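Local structure of fructose 1-phosphate kinase (Staphylococcus aureus, 2JG5) at residues Asp12-Thr17 with Ala30-Ala35; Gly61-Phe66 with Asp84-Ile89; Lys121-Glu126 with Ala152-Lys157. The protein probably phosphorylates fructose 1-phosphate to fructose 1,6-bisphosphate with ATP, as a pfkB-family sugar kinase of the LacC subfamily, and may also act on tagatose 6-phosphate. All coordinates share one frame; numbering follows the deposited sequence.

Contact 1: Asp12-Thr17 with Ala30-Ala35; sequences DYVIFT and ATYKFA
D12, V14 and F16 face F34, Y32 and A30 as the hydrogen-bonded pairs of an antiparallel hairpin, with Y13-K33 and I15-T31 as the non-hydrogen-bonded pairs between them. Backbone bonds run both ways at each hydrogen-bonded pair. F16 N reaches A30 O at 2.7 Å, whereas the return bond from A30 N to F16 O, at 3.4 Å, is weak. The CA hydrogen of T31 adds a further contact, its CA lying 3.1 Å from V14 O.

CH-pi contacts dominate the face that carries D12, V14, Y32 and F34. D12 CB sits over the F34 ring, 3.8 Å from its centroid, and V14 CB repeats the placement over Y32, also 3.8 Å from the centroid. Both aromatic residues hold CG between the backbone N and the carbonyl carbon (chi1 66° for Y32, 54° for F34), and the ring carried from it comes nearer to strand 10-16 than the first bond of the side chain suggests. The D12 carboxylate plane stands at 84° to the F34 ring, with OD2 3.0 Å from CE1, while OD1 is hydrogen-bonded to S10.

Apolar contacts fill in around these. V14 CG2 bridges the two rings, touching Y32 CE2 at 3.5 Å and also F34 CE2. F16 CE1 meets Y32 CE1, an oblique aromatic pair. On the other face, Y13 CE1 packs on T31 CB at 3.5 Å, and I15 CG1 covers the centre of the Y13 ring.

Two polar ends on that face have their partners in the second subunit: Y13 OH bonds to its I89 O, and K33 NZ forms a salt bridge with its D86. CH-pi and apolar contacts thus hold one face, while the other combines apolar packing with polar links across the dimer.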
loop_
_atom_site.group_PDB
_atom_site.type_symbol
_atom_site.label_atom_id
_atom_site.label_comp_id
_atom_site.label_asym_id
_atom_site.label_seq_id
_atom_site.Cartn_x
_atom_site.Cartn_y
_atom_site.Cartn_z
ATOM N N ASP A 12 2.257 4.236 -7.091
ATOM C CA ASP A 12 0.989 4.845 -7.390
ATOM C C ASP A 12 -0.074 3.750 -7.319
ATOM O O ASP A 12 -0.254 2.966 -8.241
ATOM C CB ASP A 12 1.051 5.550 -8.739
ATOM C CG ASP A 12 2.114 6.649 -8.772
ATOM O OD1 ASP A 12 2.573 7.070 -7.690
ATOM O OD2 ASP A 12 2.488 7.104 -9.876
ATOM N N TYR A 13 -0.742 3.692 -6.173
ATOM C CA TYR A 13 -1.802 2.730 -5.937
ATOM C C TYR A 13 -3.118 3.239 -6.547
ATOM O O TYR A 13 -3.815 4.077 -5.970
ATOM C CB TYR A 13 -1.913 2.461 -4.433
ATOM C CG TYR A 13 -2.879 1.370 -4.034
ATOM C CD1 TYR A 13 -3.205 0.333 -4.912
ATOM C CD2 TYR A 13 -3.451 1.364 -2.764
ATOM C CE1 TYR A 13 -4.091 -0.670 -4.537
ATOM C CE2 TYR A 13 -4.344 0.362 -2.375
ATOM C CZ TYR A 13 -4.657 -0.649 -3.267
ATOM O OH TYR A 13 -5.515 -1.646 -2.892
ATOM N N VAL A 14 -3.429 2.733 -7.736
ATOM C CA VAL A 14 -4.609 3.163 -8.466
ATOM C C VAL A 14 -5.804 2.288 -8.082
ATOM O O VAL A 14 -5.736 1.065 -8.173
ATOM C CB VAL A 14 -4.379 3.158 -9.992
ATOM C CG1 VAL A 14 -5.646 3.560 -10.716
ATOM C CG2 VAL A 14 -3.243 4.108 -10.370
ATOM N N ILE A 15 -6.882 2.931 -7.636
ATOM C CA ILE A 15 -8.056 2.234 -7.137
ATOM C C ILE A 15 -9.291 2.672 -7.911
ATOM O O ILE A 15 -9.649 3.857 -7.925
ATOM C CB ILE A 15 -8.277 2.472 -5.617
ATOM C CG1 ILE A 15 -7.008 2.137 -4.817
ATOM C CG2 ILE A 15 -9.466 1.648 -5.120
ATOM C CD1 ILE A 15 -7.049 2.589 -3.367
ATOM N N PHE A 16 -9.925 1.711 -8.575
ATOM C CA PHE A 16 -11.173 1.970 -9.250
ATOM C C PHE A 16 -12.281 1.606 -8.299
ATOM O O PHE A 16 -12.293 0.498 -7.742
ATOM C CB PHE A 16 -11.289 1.155 -10.538
ATOM C CG PHE A 16 -10.364 1.613 -11.630
ATOM C CD1 PHE A 16 -9.005 1.294 -11.592
ATOM C CD2 PHE A 16 -10.847 2.355 -12.697
ATOM C CE1 PHE A 16 -8.147 1.721 -12.600
ATOM C CE2 PHE A 16 -9.992 2.786 -13.711
ATOM C CZ PHE A 16 -8.639 2.464 -13.663
ATOM N N THR A 17 -13.207 2.550 -8.119
ATOM C CA THR A 17 -14.370 2.365 -7.255
ATOM C C THR A 17 -15.458 3.345 -7.651
ATOM O O THR A 17 -15.180 4.518 -7.924
ATOM C CB THR A 17 -13.997 2.488 -5.741
ATOM O OG1 THR A 17 -15.047 1.941 -4.935
ATOM C CG2 THR A 17 -13.698 3.935 -5.333
ATOM N N ALA A 30 -11.610 -2.677 -8.726
ATOM C CA ALA A 30 -10.277 -3.110 -9.182
ATOM C C ALA A 30 -9.182 -2.156 -8.750
ATOM O O ALA A 30 -9.424 -0.970 -8.561
ATOM C CB ALA A 30 -10.234 -3.262 -10.682
ATOM N N THR A 31 -7.968 -2.677 -8.615
ATOM C CA THR A 31 -6.812 -1.843 -8.319
ATOM C C THR A 31 -5.615 -2.234 -9.167
ATOM O O THR A 31 -5.547 -3.321 -9.698
ATOM C CB THR A 31 -6.352 -1.940 -6.835
ATOM O OG1 THR A 31 -5.754 -3.218 -6.600
ATOM C CG2 THR A 31 -7.494 -1.696 -5.854
ATOM N N TYR A 32 -4.662 -1.328 -9.296
ATOM C CA TYR A 32 -3.379 -1.707 -9.835
ATOM C C TYR A 32 -2.332 -0.745 -9.317
ATOM O O TYR A 32 -2.660 0.246 -8.665
ATOM C CB TYR A 32 -3.400 -1.817 -11.367
ATOM C CG TYR A 32 -3.632 -0.525 -12.098
ATOM C CD1 TYR A 32 -4.828 -0.290 -12.782
ATOM C CD2 TYR A 32 -2.645 0.466 -12.128
ATOM C CE1 TYR A 32 -5.029 0.913 -13.483
ATOM C CE2 TYR A 32 -2.840 1.665 -12.808
ATOM C CZ TYR A 32 -4.029 1.888 -13.480
ATOM O OH TYR A 32 -4.200 3.086 -14.148
ATOM N N LYS A 33 -1.074 -1.060 -9.596
ATOM C CA LYS A 33 0.046 -0.355 -9.004
ATOM C C LYS A 33 1.096 -0.121 -10.048
ATOM O O LYS A 33 1.339 -0.985 -10.887
ATOM C CB LYS A 33 0.687 -1.218 -7.915
ATOM C CG LYS A 33 -0.148 -1.436 -6.689
ATOM C CD LYS A 33 0.667 -2.185 -5.645
ATOM C CE LYS A 33 -0.216 -2.755 -4.595
ATOM N NZ LYS A 33 -1.040 -3.855 -5.166
ATOM N N PHE A 34 1.737 1.038 -9.986
ATOM C CA PHE A 34 2.967 1.240 -10.750
ATOM C C PHE A 34 4.018 2.094 -10.034
ATOM O O PHE A 34 3.737 2.718 -9.017
ATOM C CB PHE A 34 2.670 1.760 -12.164
ATOM C CG PHE A 34 1.822 3.005 -12.206
ATOM C CD1 PHE A 34 2.415 4.270 -12.154
ATOM C CD2 PHE A 34 0.440 2.916 -12.362
ATOM C CE1 PHE A 34 1.639 5.442 -12.230
ATOM C CE2 PHE A 34 -0.346 4.072 -12.440
ATOM C CZ PHE A 34 0.253 5.345 -12.367
ATOM N N ALA A 35 5.238 2.087 -10.555
ATOM C CA ALA A 35 6.288 2.935 -10.033
ATOM C C ALA A 35 6.080 4.354 -10.554
ATOM O O ALA A 35 6.178 4.607 -11.757
ATOM C CB ALA A 35 7.646 2.398 -10.446
#

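Contact 2: Gly61-Phe66 with Asp84-Ile89; sequences GFPGKF and DEDTRI
G61 brings its CA to 3.3 Å from D86 OD1, an approach made possible by the lack of a side chain. Its positive phi (63°) likewise suits glycine. At F62 the backbone N donates to a water at 2.8 Å, and the same water donates to D86 OD1, also at 2.8 Å, so the carboxylate meets the start of helix 61-73 through one bridging molecule. P63 makes the largest share of the first segment's contact: its CB lies against T87 O at 3.1 Å and T87 CB at 3.7 Å, while its CD rests against D86 CG at 3.8 Å. The pyrrolidine thereby spans two successive residues of the loop leading into strand 88-94. G64 ends the touching run, with CA 3.5 Å from T87 OG1, a hydroxyl that is itself hydrogen-bonded to G60 N.

No direct hydrogen bond crosses between the two segments; a water and van der Waals packing join them. The positive end of helix 61-73 would be expected to favour the negative charge of D86, which its partner K33 of the second subunit may further steady.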
loop_
_atom_site.group_PDB
_atom_site.type_symbol
_atom_site.label_atom_id
_atom_site.label_comp_id
_atom_site.label_asym_id
_atom_site.label_seq_id
_atom_site.Cartn_x
_atom_site.Cartn_y
_atom_site.Cartn_z
ATOM N N GLY A 61 12.404 -0.107 2.369
ATOM C CA GLY A 61 11.415 -1.110 2.692
ATOM C C GLY A 61 11.009 -1.933 1.491
ATOM O O GLY A 61 11.729 -2.010 0.484
ATOM N N PHE A 62 9.839 -2.544 1.596
ATOM C CA PHE A 62 9.325 -3.367 0.522
ATOM C C PHE A 62 8.638 -2.544 -0.578
ATOM O O PHE A 62 8.700 -2.912 -1.751
ATOM C CB PHE A 62 8.458 -4.483 1.088
ATOM C CG PHE A 62 9.241 -5.498 1.897
ATOM C CD1 PHE A 62 10.077 -6.431 1.264
ATOM C CD2 PHE A 62 9.144 -5.529 3.287
ATOM C CE1 PHE A 62 10.800 -7.375 2.005
ATOM C CE2 PHE A 62 9.864 -6.466 4.031
ATOM C CZ PHE A 62 10.694 -7.391 3.384
ATOM N N PRO A 63 8.007 -1.411 -0.213
ATOM C CA PRO A 63 7.667 -0.446 -1.249
ATOM C C PRO A 63 8.870 -0.072 -2.110
ATOM O O PRO A 63 8.701 0.220 -3.294
ATOM C CB PRO A 63 7.212 0.771 -0.443
ATOM C CG PRO A 63 6.633 0.192 0.774
ATOM C CD PRO A 63 7.540 -0.958 1.111
ATOM N N GLY A 64 10.068 -0.092 -1.519
ATOM C CA GLY A 64 11.309 0.227 -2.232
ATOM C C GLY A 64 11.654 -0.849 -3.241
ATOM O O GLY A 64 11.902 -0.555 -4.411
ATOM N N LYS A 65 11.653 -2.095 -2.769
ATOM C CA LYS A 65 11.877 -3.271 -3.590
ATOM C C LYS A 65 10.922 -3.324 -4.785
ATOM O O LYS A 65 11.343 -3.611 -5.906
ATOM C CB LYS A 65 11.729 -4.547 -2.744
ATOM C CG LYS A 65 12.617 -4.611 -1.491
ATOM C CD LYS A 65 14.097 -4.799 -1.838
ATOM C CE LYS A 65 14.917 -5.254 -0.624
ATOM N NZ LYS A 65 16.107 -6.089 -1.034
ATOM N N PHE A 66 9.643 -3.044 -4.546
ATOM C CA PHE A 66 8.646 -3.045 -5.619
ATOM C C PHE A 66 9.052 -2.159 -6.797
ATOM O O PHE A 66 8.903 -2.545 -7.964
ATOM C CB PHE A 66 7.278 -2.595 -5.093
ATOM C CG PHE A 66 6.244 -2.402 -6.178
ATOM C CD1 PHE A 66 5.446 -3.461 -6.591
ATOM C CD2 PHE A 66 6.077 -1.159 -6.790
ATOM C CE1 PHE A 66 4.494 -3.289 -7.597
ATOM C CE2 PHE A 66 5.123 -0.977 -7.796
ATOM C CZ PHE A 66 4.329 -2.044 -8.195
ATOM N N ASP A 84 15.907 4.055 5.460
ATOM C CA ASP A 84 15.458 3.226 6.581
ATOM C C ASP A 84 13.929 3.182 6.753
ATOM O O ASP A 84 13.411 2.420 7.570
ATOM C CB ASP A 84 16.110 3.712 7.884
ATOM C CG ASP A 84 17.624 3.797 7.790
ATOM O OD1 ASP A 84 18.232 2.879 7.195
ATOM O OD2 ASP A 84 18.205 4.781 8.318
ATOM N N GLU A 85 13.215 3.997 5.986
ATOM C CA GLU A 85 11.750 3.970 6.005
ATOM C C GLU A 85 11.165 3.647 4.623
ATOM O O GLU A 85 11.854 3.750 3.599
ATOM C CB GLU A 85 11.191 5.303 6.520
ATOM C CG GLU A 85 11.558 5.612 7.963
ATOM C CD GLU A 85 10.814 6.802 8.516
ATOM O OE1 GLU A 85 9.977 7.391 7.798
ATOM O OE2 GLU A 85 11.078 7.152 9.679
ATOM N N ASP A 86 9.883 3.282 4.608
ATOM C CA ASP A 86 9.210 2.852 3.387
ATOM C C ASP A 86 9.041 3.933 2.330
ATOM O O ASP A 86 8.613 5.056 2.624
ATOM C CB ASP A 86 7.849 2.245 3.717
ATOM C CG ASP A 86 7.965 0.888 4.376
ATOM O OD1 ASP A 86 9.084 0.338 4.455
ATOM O OD2 ASP A 86 6.934 0.368 4.820
ATOM N N THR A 87 9.375 3.569 1.095
ATOM C CA THR A 87 9.039 4.363 -0.081
ATOM C C THR A 87 7.537 4.619 -0.015
ATOM O O THR A 87 6.772 3.733 0.390
ATOM C CB THR A 87 9.432 3.622 -1.375
ATOM O OG1 THR A 87 10.862 3.618 -1.500
ATOM C CG2 THR A 87 8.838 4.290 -2.597
ATOM N N ARG A 88 7.110 5.827 -0.369
ATOM C CA ARG A 88 5.693 6.189 -0.185
ATOM C C ARG A 88 4.743 5.466 -1.124
ATOM O O ARG A 88 5.141 5.025 -2.215
ATOM C CB ARG A 88 5.471 7.701 -0.267
ATOM C CG ARG A 88 5.910 8.337 -1.565
ATOM C CD ARG A 88 5.509 9.786 -1.611
ATOM N NE ARG A 88 6.116 10.444 -2.753
ATOM C CZ ARG A 88 5.681 11.563 -3.318
ATOM N NH1 ARG A 88 4.592 12.172 -2.869
ATOM N NH2 ARG A 88 6.339 12.065 -4.351
ATOM N N ILE A 89 3.498 5.354 -0.663
ATOM C CA ILE A 89 2.384 4.876 -1.462
ATOM C C ILE A 89 1.370 6.004 -1.638
ATOM O O ILE A 89 0.706 6.425 -0.692
ATOM C CB ILE A 89 1.671 3.621 -0.856
ATOM C CG1 ILE A 89 2.670 2.455 -0.657
ATOM C CG2 ILE A 89 0.561 3.190 -1.788
ATOM C CD1 ILE A 89 2.101 1.222 0.119
HETATM O O HOH W 1 8.606 -2.396 4.157
#

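Contact 3: Lys121-Glu126 with Ala152-Lys157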
loop_
_atom_site.group_PDB
_atom_site.type_symbol
_atom_site.label_atom_id
_atom_site.label_comp_id
_atom_site.label_asym_id
_atom_site.label_seq_id
_atom_site.Cartn_x
_atom_site.Cartn_y
_atom_site.Cartn_z
ATOM N N LYS A 121 28.982 12.607 -8.017
ATOM C CA LYS A 121 30.426 12.823 -8.091
ATOM C C LYS A 121 31.150 11.890 -9.068
ATOM O O LYS A 121 32.251 12.215 -9.532
ATOM C CB LYS A 121 31.066 12.736 -6.699
ATOM C CG LYS A 121 30.933 14.027 -5.895
ATOM C CD LYS A 121 31.251 13.849 -4.412
ATOM C CE LYS A 121 30.865 15.118 -3.641
ATOM N NZ LYS A 121 30.926 14.948 -2.156
ATOM N N ASN A 122 30.544 10.747 -9.385
ATOM C CA ASN A 122 31.191 9.770 -10.263
ATOM C C ASN A 122 30.785 9.876 -11.724
ATOM O O ASN A 122 31.165 9.026 -12.535
ATOM C CB ASN A 122 30.991 8.350 -9.738
ATOM C CG ASN A 122 31.743 8.101 -8.436
ATOM O OD1 ASN A 122 32.941 8.373 -8.334
ATOM N ND2 ASN A 122 31.040 7.577 -7.435
ATOM N N THR A 123 30.045 10.936 -12.051
ATOM C CA THR A 123 29.662 11.236 -13.430
ATOM C C THR A 123 30.808 11.842 -14.255
ATOM O O THR A 123 31.814 12.321 -13.713
ATOM C CB THR A 123 28.410 12.170 -13.523
ATOM O OG1 THR A 123 28.637 13.373 -12.779
ATOM C CG2 THR A 123 27.172 11.474 -13.009
ATOM N N THR A 124 30.640 11.803 -15.574
ATOM C CA THR A 124 31.640 12.307 -16.510
ATOM C C THR A 124 30.973 13.297 -17.465
ATOM O O THR A 124 29.730 13.441 -17.466
ATOM C CB THR A 124 32.282 11.156 -17.322
ATOM O OG1 THR A 124 31.265 10.490 -18.075
ATOM C CG2 THR A 124 32.958 10.131 -16.393
ATOM N N SER A 125 31.789 13.966 -18.281
ATOM C CA SER A 125 31.288 14.995 -19.197
ATOM C C SER A 125 30.248 14.482 -20.188
ATOM O O SER A 125 29.435 15.260 -20.703
ATOM C CB SER A 125 32.439 15.665 -19.949
ATOM O OG SER A 125 32.975 16.732 -19.183
ATOM N N GLU A 126 30.278 13.174 -20.439
ATOM C CA GLU A 126 29.400 12.530 -21.418
ATOM C C GLU A 126 28.014 12.178 -20.867
ATOM O O GLU A 126 27.120 11.788 -21.625
ATOM C CB GLU A 126 30.071 11.263 -21.952
ATOM C CG GLU A 126 31.117 11.514 -23.020
ATOM C CD GLU A 126 31.729 10.223 -23.546
ATOM O OE1 GLU A 126 31.776 9.218 -22.792
ATOM O OE2 GLU A 126 32.171 10.223 -24.716
ATOM N N ALA A 152 28.548 20.561 -12.370
ATOM C CA ALA A 152 29.367 21.654 -12.860
ATOM C C ALA A 152 30.855 21.304 -12.803
ATOM O O ALA A 152 31.622 21.752 -13.645
ATOM C CB ALA A 152 29.088 22.923 -12.067
ATOM N N GLN A 153 31.247 20.507 -11.808
ATOM C CA GLN A 153 32.627 20.041 -11.663
ATOM C C GLN A 153 32.900 18.799 -12.493
ATOM O O GLN A 153 33.994 18.654 -13.032
ATOM C CB GLN A 153 32.948 19.696 -10.212
ATOM C CG GLN A 153 33.277 20.847 -9.302
ATOM C CD GLN A 153 33.673 20.357 -7.922
ATOM O OE1 GLN A 153 33.036 19.452 -7.366
ATOM N NE2 GLN A 153 34.734 20.939 -7.363
ATOM N N THR A 154 31.936 17.880 -12.566
ATOM C CA THR A 154 32.156 16.644 -13.326
ATOM C C THR A 154 32.065 16.891 -14.821
ATOM O O THR A 154 32.745 16.223 -15.603
ATOM C CB THR A 154 31.229 15.475 -12.921
ATOM O OG1 THR A 154 29.867 15.778 -13.251
ATOM C CG2 THR A 154 31.352 15.163 -11.428
ATOM N N GLY A 155 31.253 17.868 -15.210
ATOM C CA GLY A 155 31.054 18.191 -16.618
ATOM C C GLY A 155 29.764 17.629 -17.202
ATOM O O GLY A 155 29.432 17.929 -18.351
ATOM N N ALA A 156 29.045 16.812 -16.428
ATOM C CA ALA A 156 27.785 16.208 -16.894
ATOM C C ALA A 156 26.702 17.252 -17.131
ATOM O O ALA A 156 26.574 18.216 -16.365
ATOM C CB ALA A 156 27.280 15.119 -15.924
ATOM N N LYS A 157 25.937 17.048 -18.202
ATOM C CA LYS A 157 24.791 17.898 -18.528
ATOM C C LYS A 157 23.735 17.759 -17.455
ATOM O O LYS A 157 23.263 16.655 -17.199
ATOM C CB LYS A 157 24.187 17.508 -19.881
ATOM C CG LYS A 157 24.997 17.942 -21.083
ATOM C CD LYS A 157 26.239 17.084 -21.276
ATOM C CE LYS A 157 27.458 17.956 -21.583
ATOM N NZ LYS A 157 27.343 18.685 -22.884
#
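T123 and T154 meet through their hydroxyls, T154 OG1 donating to T123 OG1 at 2.7 Å. Both residues put OG1 between the backbone N and the carbonyl carbon (chi1 55° for T123, 66° for T154), the side chains slanting past one another, and both have CG2 anti to the carbonyl carbon. T123 OG1 is engaged again through a hydrogen bond with I120 O, so the pair continues toward the end of helix 110-120. The T154 hydroxyl also takes a long, weak bond from A156 N. The T154 methyl, CG2, stands 3.6 Å from K121 O.

Around this pair, small side chains meet backbone atoms. A156 CB presses on T124 O at 3.3 Å. S125 OG lies 3.5 Å from G155 CA, where the glycine offers no side chain, and S125 CA directs its hydrogen at G155 O. In K157, bends at chi2 and chi3 bring CE, the carbon next to the ammonium, to 3.5 Å from S125 O.

G155, with phi of 101°, is the first residue to leave helix 143-154, a glycine stop at a helix C-terminus. The contact joins two helix-to-strand turns, those entering the neighbouring parallel strands 128-132 and 157-161, as expected of successive beta-alpha-beta crossovers in the Rossmann-like core of the ribokinase fold.

In the fold
Contacts 1 and 2 are neighbours, with centres about 16 Å apart and strands 10-16 and 88-94 side by side in one sheet. They touch directly, Y13 CB lying 3.7 Å from I89 CG2. Both also reach the second subunit, where elements of contact 1 in one copy meet elements of contact 2 in the other, consistent with the lid-mediated dimers of relatives. Contact 3 stands apart in the large domain, its centre about 38 Å from that of contact 1 and about 29 Å from that of contact 2. In ribokinase-like enzymes the substrate site lies between lid and core, at the C-terminal ends of the parallel strands; contact 3, where strands 128-132 and 157-161 begin, is probably remote from it.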